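Local atomic coordinates of transcription termination factor FttA (PDB entry 3AF6), a protein that probably terminates transcription by cutting nascent RNA at the exit channel of RNA polymerase, as a zinc-dependent endonuclease and 5'-3' exonuclease. Residues L148-I153 against I462-A467; Y184-I189 against L353-G358; E83-L88 against Q134-A139. All coordinates share one frame; numbering follows the deposited sequence.

Contact 1: L148-I153 against I462-A467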
loop_
_atom_site.group_PDB
_atom_site.type_symbol
_atom_site.label_atom_id
_atom_site.label_comp_id
_atom_site.label_asym_id
_atom_site.label_seq_id
_atom_site.Cartn_x
_atom_site.Cartn_y
_atom_site.Cartn_z
ATOM N N LEU A 148 11.269 2.122 15.473
ATOM C CA LEU A 148 12.206 2.063 14.364
ATOM C C LEU A 148 12.141 3.344 13.564
ATOM O O LEU A 148 11.078 3.946 13.428
ATOM C CB LEU A 148 11.867 0.883 13.458
ATOM C CG LEU A 148 11.855 -0.479 14.146
ATOM C CD1 LEU A 148 11.229 -1.521 13.238
ATOM C CD2 LEU A 148 13.276 -0.859 14.518
ATOM N N GLN A 149 13.286 3.763 13.044
ATOM C CA GLN A 149 13.351 4.966 12.234
ATOM C C GLN A 149 13.381 4.526 10.775
ATOM O O GLN A 149 14.047 3.545 10.430
ATOM C CB GLN A 149 14.598 5.769 12.592
ATOM C CG GLN A 149 15.890 4.968 12.543
ATOM C CD GLN A 149 17.070 5.723 13.142
ATOM O OE1 GLN A 149 17.148 5.913 14.359
ATOM N NE2 GLN A 149 17.989 6.163 12.288
ATOM N N SER A 150 12.644 5.246 9.931
ATOM C CA SER A 150 12.543 4.932 8.508
ATOM C C SER A 150 13.093 6.004 7.580
ATOM O O SER A 150 12.605 7.135 7.564
ATOM C CB SER A 150 11.075 4.671 8.142
ATOM O OG SER A 150 10.844 4.820 6.748
ATOM N N GLN A 151 14.103 5.643 6.797
ATOM C CA GLN A 151 14.683 6.578 5.842
ATOM C C GLN A 151 13.552 7.047 4.940
ATOM O O GLN A 151 13.425 8.236 4.634
ATOM C CB GLN A 151 15.756 5.885 4.985
ATOM C CG GLN A 151 17.145 5.799 5.617
ATOM C CD GLN A 151 17.720 4.377 5.634
ATOM O OE1 GLN A 151 17.473 3.599 6.567
ATOM N NE2 GLN A 151 18.484 4.033 4.596
ATOM N N THR A 152 12.720 6.088 4.541
ATOM C CA THR A 152 11.592 6.342 3.658
ATOM C C THR A 152 10.630 7.399 4.167
ATOM O O THR A 152 10.312 8.340 3.448
ATOM C CB THR A 152 10.793 5.063 3.406
ATOM O OG1 THR A 152 11.696 3.983 3.165
ATOM C CG2 THR A 152 9.897 5.233 2.192
ATOM N N ILE A 153 10.153 7.240 5.396
ATOM C CA ILE A 153 9.213 8.200 5.964
ATOM C C ILE A 153 9.854 9.575 6.104
ATOM O O ILE A 153 9.218 10.601 5.849
ATOM C CB ILE A 153 8.706 7.724 7.341
ATOM C CG1 ILE A 153 7.773 6.520 7.146
ATOM C CG2 ILE A 153 8.019 8.867 8.070
ATOM C CD1 ILE A 153 7.455 5.764 8.403
ATOM N N ILE A 462 13.977 -5.416 3.848
ATOM C CA ILE A 462 12.961 -6.039 4.685
ATOM C C ILE A 462 12.920 -5.288 6.011
ATOM O O ILE A 462 11.853 -5.076 6.583
ATOM C CB ILE A 462 13.305 -7.502 5.008
ATOM C CG1 ILE A 462 13.178 -8.365 3.756
ATOM C CG2 ILE A 462 12.418 -8.003 6.135
ATOM C CD1 ILE A 462 13.420 -9.842 4.018
ATOM N N TRP A 463 14.091 -4.891 6.502
ATOM C CA TRP A 463 14.161 -4.167 7.759
ATOM C C TRP A 463 13.577 -2.775 7.598
ATOM O O TRP A 463 12.831 -2.301 8.456
ATOM C CB TRP A 463 15.603 -4.072 8.246
ATOM C CG TRP A 463 15.723 -3.432 9.603
ATOM C CD1 TRP A 463 16.246 -2.201 9.888
ATOM C CD2 TRP A 463 15.297 -3.989 10.856
ATOM N NE1 TRP A 463 16.173 -1.959 11.240
ATOM C CE2 TRP A 463 15.596 -3.038 11.857
ATOM C CE3 TRP A 463 14.690 -5.196 11.227
ATOM C CZ2 TRP A 463 15.313 -3.258 13.206
ATOM C CZ3 TRP A 463 14.409 -5.414 12.568
ATOM C CH2 TRP A 463 14.722 -4.448 13.543
ATOM N N GLU A 464 13.911 -2.123 6.494
ATOM C CA GLU A 464 13.393 -0.789 6.219
ATOM C C GLU A 464 11.869 -0.887 6.215
ATOM O O GLU A 464 11.185 -0.060 6.820
ATOM C CB GLU A 464 13.928 -0.302 4.868
ATOM C CG GLU A 464 13.570 1.123 4.470
ATOM C CD GLU A 464 13.328 2.038 5.653
ATOM O OE1 GLU A 464 14.017 1.884 6.692
ATOM O OE2 GLU A 464 12.452 2.928 5.533
ATOM N N ALA A 465 11.343 -1.925 5.566
ATOM C CA ALA A 465 9.899 -2.128 5.495
ATOM C C ALA A 465 9.316 -2.371 6.883
ATOM O O ALA A 465 8.227 -1.882 7.212
ATOM C CB ALA A 465 9.577 -3.306 4.589
ATOM N N THR A 466 10.043 -3.133 7.697
ATOM C CA THR A 466 9.575 -3.425 9.042
ATOM C C THR A 466 9.477 -2.134 9.844
ATOM O O THR A 466 8.635 -2.013 10.725
ATOM C CB THR A 466 10.508 -4.405 9.771
ATOM O OG1 THR A 466 10.640 -5.608 9.002
ATOM C CG2 THR A 466 9.943 -4.751 11.140
ATOM N N ALA A 467 10.324 -1.161 9.534
ATOM C CA ALA A 467 10.272 0.098 10.272
ATOM C C ALA A 467 8.942 0.782 10.004
ATOM O O ALA A 467 8.291 1.285 10.917
ATOM C CB ALA A 467 11.442 1.029 9.862
#
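The N-terminus of helix 151-161, with S150 at its N-cap, meets the first turns of helix 462-471 through the carboxylate of E464. S150 plays two parts: its OG accepts from I153 N at 2.9 Å, the capping bond within its own helix start, and donates to E464 OE2 at 2.8 Å through the syn lone pair of that oxygen. T152 OG1 donates to the same OE2 at 2.7 Å, coming from the anti side and lying 22° out of the carboxylate plane. A weak bond from T152 N to OE2 adds a backbone donor from the first turn, so two hydroxyls and, loosely, an amide grip one oxygen of a buried glutamate. E464 gets there with CG anti to the backbone N (chi1 -175°), after which the chain bends at chi2. Donors gathered at the N-terminus of a helix would be expected to favour the charged form of the carboxylate. The other half of the contact is apolar. L148 crosses W463 at about a right angle, its CD2 lying 3.4 Å from CZ2 at the benzene end of the indole in an oblique approach. The CB of L148 rests on A467 CB at 3.6 Å, while CD1 comes within 3.6 Å of T466 O, against the helix backbone. L290 of helix 282-301 touches both T152 and E464. The N-terminal KH region is thereby fastened to the beta-CASP region, away from the zinc site. Taken as a worked example, it is a serine N-cap extended between domains, where an acidic side chain from one helix is received by the first turn of another.

Contact 2: Y184-I189 against L353-G358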
loop_
_atom_site.group_PDB
_atom_site.type_symbol
_atom_site.label_atom_id
_atom_site.label_comp_id
_atom_site.label_asym_id
_atom_site.label_seq_id
_atom_site.Cartn_x
_atom_site.Cartn_y
_atom_site.Cartn_z
ATOM N N TYR A 184 -23.149 14.571 -9.978
ATOM C CA TYR A 184 -23.697 14.162 -11.254
ATOM C C TYR A 184 -24.192 12.722 -11.300
ATOM O O TYR A 184 -23.606 11.834 -10.695
ATOM C CB TYR A 184 -22.617 14.384 -12.317
ATOM C CG TYR A 184 -23.010 14.021 -13.721
ATOM C CD1 TYR A 184 -24.132 14.594 -14.319
ATOM C CD2 TYR A 184 -22.231 13.144 -14.476
ATOM C CE1 TYR A 184 -24.466 14.304 -15.648
ATOM C CE2 TYR A 184 -22.553 12.847 -15.798
ATOM C CZ TYR A 184 -23.671 13.433 -16.382
ATOM O OH TYR A 184 -23.986 13.175 -17.697
ATOM N N LYS A 185 -25.279 12.501 -12.028
ATOM C CA LYS A 185 -25.838 11.167 -12.181
ATOM C C LYS A 185 -25.425 10.702 -13.575
ATOM O O LYS A 185 -25.983 11.142 -14.582
ATOM C CB LYS A 185 -27.364 11.202 -12.059
ATOM C CG LYS A 185 -28.023 9.832 -12.114
ATOM C CD LYS A 185 -29.547 9.942 -12.093
ATOM C CE LYS A 185 -30.211 8.572 -12.248
ATOM N NZ LYS A 185 -31.692 8.607 -12.019
ATOM N N SER A 186 -24.435 9.817 -13.607
ATOM C CA SER A 186 -23.870 9.272 -14.837
ATOM C C SER A 186 -24.859 8.608 -15.802
ATOM O O SER A 186 -25.814 7.942 -15.382
ATOM C CB SER A 186 -22.778 8.259 -14.478
ATOM O OG SER A 186 -21.929 8.746 -13.451
ATOM N N ARG A 187 -24.609 8.781 -17.100
ATOM C CA ARG A 187 -25.444 8.182 -18.137
ATOM C C ARG A 187 -25.050 6.721 -18.348
ATOM O O ARG A 187 -25.867 5.900 -18.774
ATOM C CB ARG A 187 -25.296 8.939 -19.456
ATOM C CG ARG A 187 -25.979 10.297 -19.491
ATOM C CD ARG A 187 -25.815 10.949 -20.866
ATOM N NE ARG A 187 -27.037 11.627 -21.301
ATOM C CZ ARG A 187 -27.136 12.933 -21.541
ATOM N NH1 ARG A 187 -26.082 13.732 -21.394
ATOM N NH2 ARG A 187 -28.300 13.443 -21.929
ATOM N N TRP A 188 -23.787 6.403 -18.071
ATOM C CA TRP A 188 -23.302 5.033 -18.212
ATOM C C TRP A 188 -22.032 4.800 -17.399
ATOM O O TRP A 188 -21.400 5.743 -16.931
ATOM C CB TRP A 188 -23.070 4.660 -19.697
ATOM C CG TRP A 188 -22.316 5.674 -20.524
ATOM C CD1 TRP A 188 -22.855 6.610 -21.371
ATOM C CD2 TRP A 188 -20.895 5.837 -20.606
ATOM N NE1 TRP A 188 -21.858 7.338 -21.976
ATOM C CE2 TRP A 188 -20.646 6.886 -21.527
ATOM C CE3 TRP A 188 -19.807 5.201 -19.993
ATOM C CZ2 TRP A 188 -19.347 7.313 -21.848
ATOM C CZ3 TRP A 188 -18.512 5.627 -20.310
ATOM C CH2 TRP A 188 -18.295 6.671 -21.232
ATOM N N ILE A 189 -21.666 3.535 -17.234
ATOM C CA ILE A 189 -20.490 3.165 -16.458
ATOM C C ILE A 189 -19.893 1.903 -17.070
ATOM O O ILE A 189 -20.614 0.940 -17.298
ATOM C CB ILE A 189 -20.886 2.854 -14.985
ATOM C CG1 ILE A 189 -21.590 4.059 -14.357
ATOM C CG2 ILE A 189 -19.650 2.472 -14.177
ATOM C CD1 ILE A 189 -22.386 3.713 -13.123
ATOM N N LEU A 353 -16.208 2.174 -4.957
ATOM C CA LEU A 353 -16.597 3.342 -5.719
ATOM C C LEU A 353 -18.103 3.515 -5.748
ATOM O O LEU A 353 -18.850 2.651 -6.220
ATOM C CB LEU A 353 -16.046 3.273 -7.150
ATOM C CG LEU A 353 -14.524 3.292 -7.295
ATOM C CD1 LEU A 353 -14.156 3.375 -8.775
ATOM C CD2 LEU A 353 -13.940 4.488 -6.539
ATOM N N HIS A 354 -18.527 4.642 -5.200
ATOM C CA HIS A 354 -19.923 5.025 -5.158
ATOM C C HIS A 354 -20.065 5.953 -6.368
ATOM O O HIS A 354 -19.596 7.092 -6.331
ATOM C CB HIS A 354 -20.191 5.763 -3.839
ATOM C CG HIS A 354 -21.526 6.429 -3.774
ATOM N ND1 HIS A 354 -22.709 5.745 -3.941
ATOM C CD2 HIS A 354 -21.865 7.723 -3.573
ATOM C CE1 HIS A 354 -23.720 6.590 -3.845
ATOM N NE2 HIS A 354 -23.235 7.796 -3.620
ATOM N N ILE A 355 -20.679 5.450 -7.442
ATOM C CA ILE A 355 -20.849 6.223 -8.676
ATOM C C ILE A 355 -22.250 6.810 -8.822
ATOM O O ILE A 355 -23.247 6.115 -8.622
ATOM C CB ILE A 355 -20.539 5.363 -9.912
ATOM C CG1 ILE A 355 -19.149 4.750 -9.770
ATOM C CG2 ILE A 355 -20.595 6.221 -11.168
ATOM C CD1 ILE A 355 -18.788 3.781 -10.875
ATOM N N GLY A 356 -22.314 8.085 -9.206
ATOM C CA GLY A 356 -23.594 8.762 -9.324
ATOM C C GLY A 356 -23.990 8.985 -7.877
ATOM O O GLY A 356 -23.156 8.796 -6.980
ATOM N N ASN A 357 -25.216 9.400 -7.607
ATOM C CA ASN A 357 -25.583 9.550 -6.207
ATOM C C ASN A 357 -26.537 8.413 -5.875
ATOM O O ASN A 357 -27.705 8.632 -5.559
ATOM C CB ASN A 357 -26.247 10.899 -5.936
ATOM C CG ASN A 357 -26.600 11.087 -4.461
ATOM O OD1 ASN A 357 -25.740 10.957 -3.578
ATOM N ND2 ASN A 357 -27.874 11.387 -4.186
ATOM N N GLY A 358 -26.026 7.189 -5.966
ATOM C CA GLY A 358 -26.838 6.023 -5.682
ATOM C C GLY A 358 -27.110 5.233 -6.943
ATOM O O GLY A 358 -27.878 4.271 -6.935
#
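I189 and I355 carry the tightly packed part of this contact, reaching toward each other tip to tip. I189 CD1 lies 3.6 Å from I355 CG2, and in return I189 CG2 meets I355 CD1 at 3.7 Å, so each residue offers both a gamma-methyl and a delta-methyl. In I355, CG2 stands anti to the backbone N, which puts it against both I189 CD1 and S186 OG. The serine oxygen lies 3.7 Å from I355 CG2, and its hydrogen bond is made with D334 and not across the contact. Behind the two isoleucines, T209 touches I189 and I362 touches I355; these neighbours belong to the two sheets of the metallo-beta-lactamase sandwich, and the pair fills part of the layer between them.

Toward Y184 and K185 the packing passes from side chains to backbone. The CA of G356 approaches Y184 O at 3.4 Å, in a CA-H...O contact with an angle of 168° at the hydrogen. G356 has a positive phi of 74°, a conformation glycine adopts readily, and its CA lies 4.4 Å from K185 CA. K185 marks the solvent side: it is exposed and runs extended, its amine away from 353-358. N357 is partly exposed, its side chain directed off 184-189. The Y184 side chain starts away from 353-358; its OH bonds to D210, and its ring makes a cation-pi contact with K181.

No conventional hydrogen bond joins the two segments. Methyl packing and one C-H...O contact do the joining, and the polar groups of Y184 and S186 are tied to other parts of the domain, which implies an association resting on shape more than on directional bonding.

Contact 3: E83-L88 against Q134-A139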
loop_
_atom_site.group_PDB
_atom_site.type_symbol
_atom_site.label_atom_id
_atom_site.label_comp_id
_atom_site.label_asym_id
_atom_site.label_seq_id
_atom_site.Cartn_x
_atom_site.Cartn_y
_atom_site.Cartn_z
ATOM N N GLU A 83 12.036 28.030 11.518
ATOM C CA GLU A 83 13.348 28.265 12.111
ATOM C C GLU A 83 13.187 29.184 13.319
ATOM O O GLU A 83 14.150 29.473 14.029
ATOM C CB GLU A 83 14.285 28.908 11.082
ATOM C CG GLU A 83 15.678 28.279 10.997
ATOM C CD GLU A 83 16.535 28.544 12.222
ATOM O OE1 GLU A 83 16.814 29.727 12.512
ATOM O OE2 GLU A 83 16.935 27.568 12.892
ATOM N N GLU A 84 11.957 29.636 13.543
ATOM C CA GLU A 84 11.646 30.523 14.659
ATOM C C GLU A 84 10.592 29.890 15.562
ATOM O O GLU A 84 10.635 30.039 16.784
ATOM C CB GLU A 84 11.144 31.874 14.128
ATOM C CG GLU A 84 10.618 32.841 15.191
ATOM C CD GLU A 84 9.169 32.577 15.586
ATOM O OE1 GLU A 84 8.651 33.298 16.466
ATOM O OE2 GLU A 84 8.543 31.656 15.017
ATOM N N ALA A 85 9.651 29.179 14.950
ATOM C CA ALA A 85 8.577 28.528 15.687
ATOM C C ALA A 85 8.970 27.133 16.162
ATOM O O ALA A 85 8.114 26.349 16.572
ATOM C CB ALA A 85 7.332 28.449 14.814
ATOM N N GLU A 86 10.264 26.824 16.109
ATOM C CA GLU A 86 10.751 25.515 16.538
ATOM C C GLU A 86 11.195 25.545 17.998
ATOM O O GLU A 86 10.749 24.732 18.807
ATOM C CB GLU A 86 11.913 25.060 15.648
ATOM C CG GLU A 86 12.318 23.607 15.858
ATOM C CD GLU A 86 13.374 23.149 14.871
ATOM O OE1 GLU A 86 13.134 23.248 13.649
ATOM O OE2 GLU A 86 14.443 22.685 15.320
ATOM N N LYS A 87 12.081 26.478 18.333
ATOM C CA LYS A 87 12.555 26.607 19.705
ATOM C C LYS A 87 11.553 27.425 20.514
ATOM O O LYS A 87 11.682 27.562 21.733
ATOM C CB LYS A 87 13.932 27.276 19.740
ATOM C CG LYS A 87 15.050 26.410 19.186
ATOM C CD LYS A 87 16.402 27.076 19.367
ATOM C CE LYS A 87 17.521 26.190 18.850
ATOM N NZ LYS A 87 18.853 26.824 19.037
ATOM N N LEU A 88 10.552 27.964 19.823
ATOM C CA LEU A 88 9.509 28.758 20.462
ATOM C C LEU A 88 8.493 27.791 21.065
ATOM O O LEU A 88 7.784 28.123 22.017
ATOM C CB LEU A 88 8.839 29.676 19.429
ATOM C CG LEU A 88 7.850 30.741 19.919
ATOM C CD1 LEU A 88 7.628 31.775 18.830
ATOM C CD2 LEU A 88 6.540 30.093 20.312
ATOM N N GLN A 134 -1.211 28.368 19.979
ATOM C CA GLN A 134 -1.209 29.824 19.936
ATOM C C GLN A 134 0.155 30.419 19.590
ATOM O O GLN A 134 0.326 31.005 18.520
ATOM C CB GLN A 134 -1.682 30.365 21.283
ATOM C CG GLN A 134 -3.070 29.897 21.670
ATOM C CD GLN A 134 -3.354 30.060 23.152
ATOM O OE1 GLN A 134 -4.431 29.702 23.631
ATOM N NE2 GLN A 134 -2.386 30.594 23.888
ATOM N N LYS A 135 1.112 30.265 20.504
ATOM C CA LYS A 135 2.468 30.792 20.341
ATOM C C LYS A 135 3.060 30.800 18.931
ATOM O O LYS A 135 3.980 31.573 18.646
ATOM C CB LYS A 135 3.431 30.051 21.279
ATOM C CG LYS A 135 3.258 30.373 22.754
ATOM C CD LYS A 135 3.554 31.836 23.037
ATOM C CE LYS A 135 3.373 32.159 24.507
ATOM N NZ LYS A 135 3.641 33.594 24.784
ATOM N N VAL A 136 2.550 29.942 18.053
ATOM C CA VAL A 136 3.056 29.874 16.683
ATOM C C VAL A 136 1.920 29.828 15.667
ATOM O O VAL A 136 2.095 30.205 14.505
ATOM C CB VAL A 136 3.952 28.631 16.484
ATOM C CG1 VAL A 136 5.152 28.704 17.423
ATOM C CG2 VAL A 136 3.148 27.361 16.740
ATOM N N LYS A 137 0.756 29.370 16.122
ATOM C CA LYS A 137 -0.436 29.255 15.286
ATOM C C LYS A 137 -0.327 28.103 14.290
ATOM O O LYS A 137 -0.692 28.243 13.123
ATOM C CB LYS A 137 -0.701 30.567 14.537
ATOM C CG LYS A 137 -1.953 31.325 14.986
ATOM C CD LYS A 137 -1.857 31.799 16.430
ATOM C CE LYS A 137 -3.073 32.629 16.812
ATOM N NZ LYS A 137 -2.996 33.136 18.210
ATOM N N TRP A 138 0.186 26.967 14.755
ATOM C CA TRP A 138 0.317 25.782 13.913
ATOM C C TRP A 138 -0.483 24.639 14.527
ATOM O O TRP A 138 -0.520 24.486 15.748
ATOM C CB TRP A 138 1.783 25.366 13.775
ATOM C CG TRP A 138 2.604 26.310 12.957
ATOM C CD1 TRP A 138 2.932 27.593 13.274
ATOM C CD2 TRP A 138 3.200 26.047 11.679
ATOM N NE1 TRP A 138 3.695 28.150 12.273
ATOM C CE2 TRP A 138 3.874 27.223 11.283
ATOM C CE3 TRP A 138 3.226 24.933 10.830
ATOM C CZ2 TRP A 138 4.571 27.316 10.071
ATOM C CZ3 TRP A 138 3.922 25.025 9.623
ATOM C CH2 TRP A 138 4.582 26.211 9.258
ATOM N N ALA A 139 -1.122 23.842 13.675
ATOM C CA ALA A 139 -1.930 22.716 14.131
ATOM C C ALA A 139 -1.092 21.704 14.907
ATOM O O ALA A 139 -0.294 20.966 14.328
ATOM C CB ALA A 139 -2.596 22.041 12.940
#
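L88 and K135 cross at about a right angle, and the meeting point is the CD2 methyl of the leucine against CB of the lysine, 3.3 Å apart. L88 CD2 also lies 3.4 Å from K135 O, with CD1 on the same carbonyl oxygen at 3.7 Å, so both methyls lie against that oxygen, and CD2 alone also meets the base of the lysine. K135 begins its side chain toward this leucine but bends at chi2 (-63°), and its ammonium end runs off from the contact.

The relation of L88 to V136 is different: the two side chains slide past each other in opposite directions, with L88 CD2 3.5 Å from V136 CG1. That valine methyl serves a second partner, since A85 CB lies 3.4 Å from it. One methyl of V136 is therefore shared by an alanine and a leucine three residues apart on 83-88.

Both segments belong to KHb, the second of two KH modules in the N-terminal region. It is probably a type II KH domain, a fold in which helices pack on a three-stranded sheet; segment 134-139 connects helix 130-134 to strand 140-144, while 83-88 packs against it from the start of the module. L80, earlier in the same loop as 83-88, touches both A85 and L88.

W138 links the apolar patch to the sheet, with V111 of strand 110-115 and P106 touching its indole. The ring stands oblique to A85, whose CB comes 4.4 Å from W138 NE1, and it meets the backbone carbon of V136 with its edge, in plane. The carbonyl oxygen of W138 is hydrogen-bonded to T133 OG1.

Overall arrangement
The three contacts make a graded comparison. Contacts 1 and 2 join different parts of the chain: contact 1 a KH region to the beta-CASP region, contact 2 the end of the KH region, where it runs into the first lactamase strand, to strand 349-355 and the turn after it. Contact 3 stays within KHb. Contact 1 lies nearest the centre of the chain and is the one with hydrogen bonds across it, centred on a buried carboxylate. Contacts 2 and 3 lie farther out and rely on aliphatic packing, contact 3 being the more buried although most distant from the centre. Centres are about 40 Å apart for contacts 1 and 2 and about 29 Å for 1 and 3.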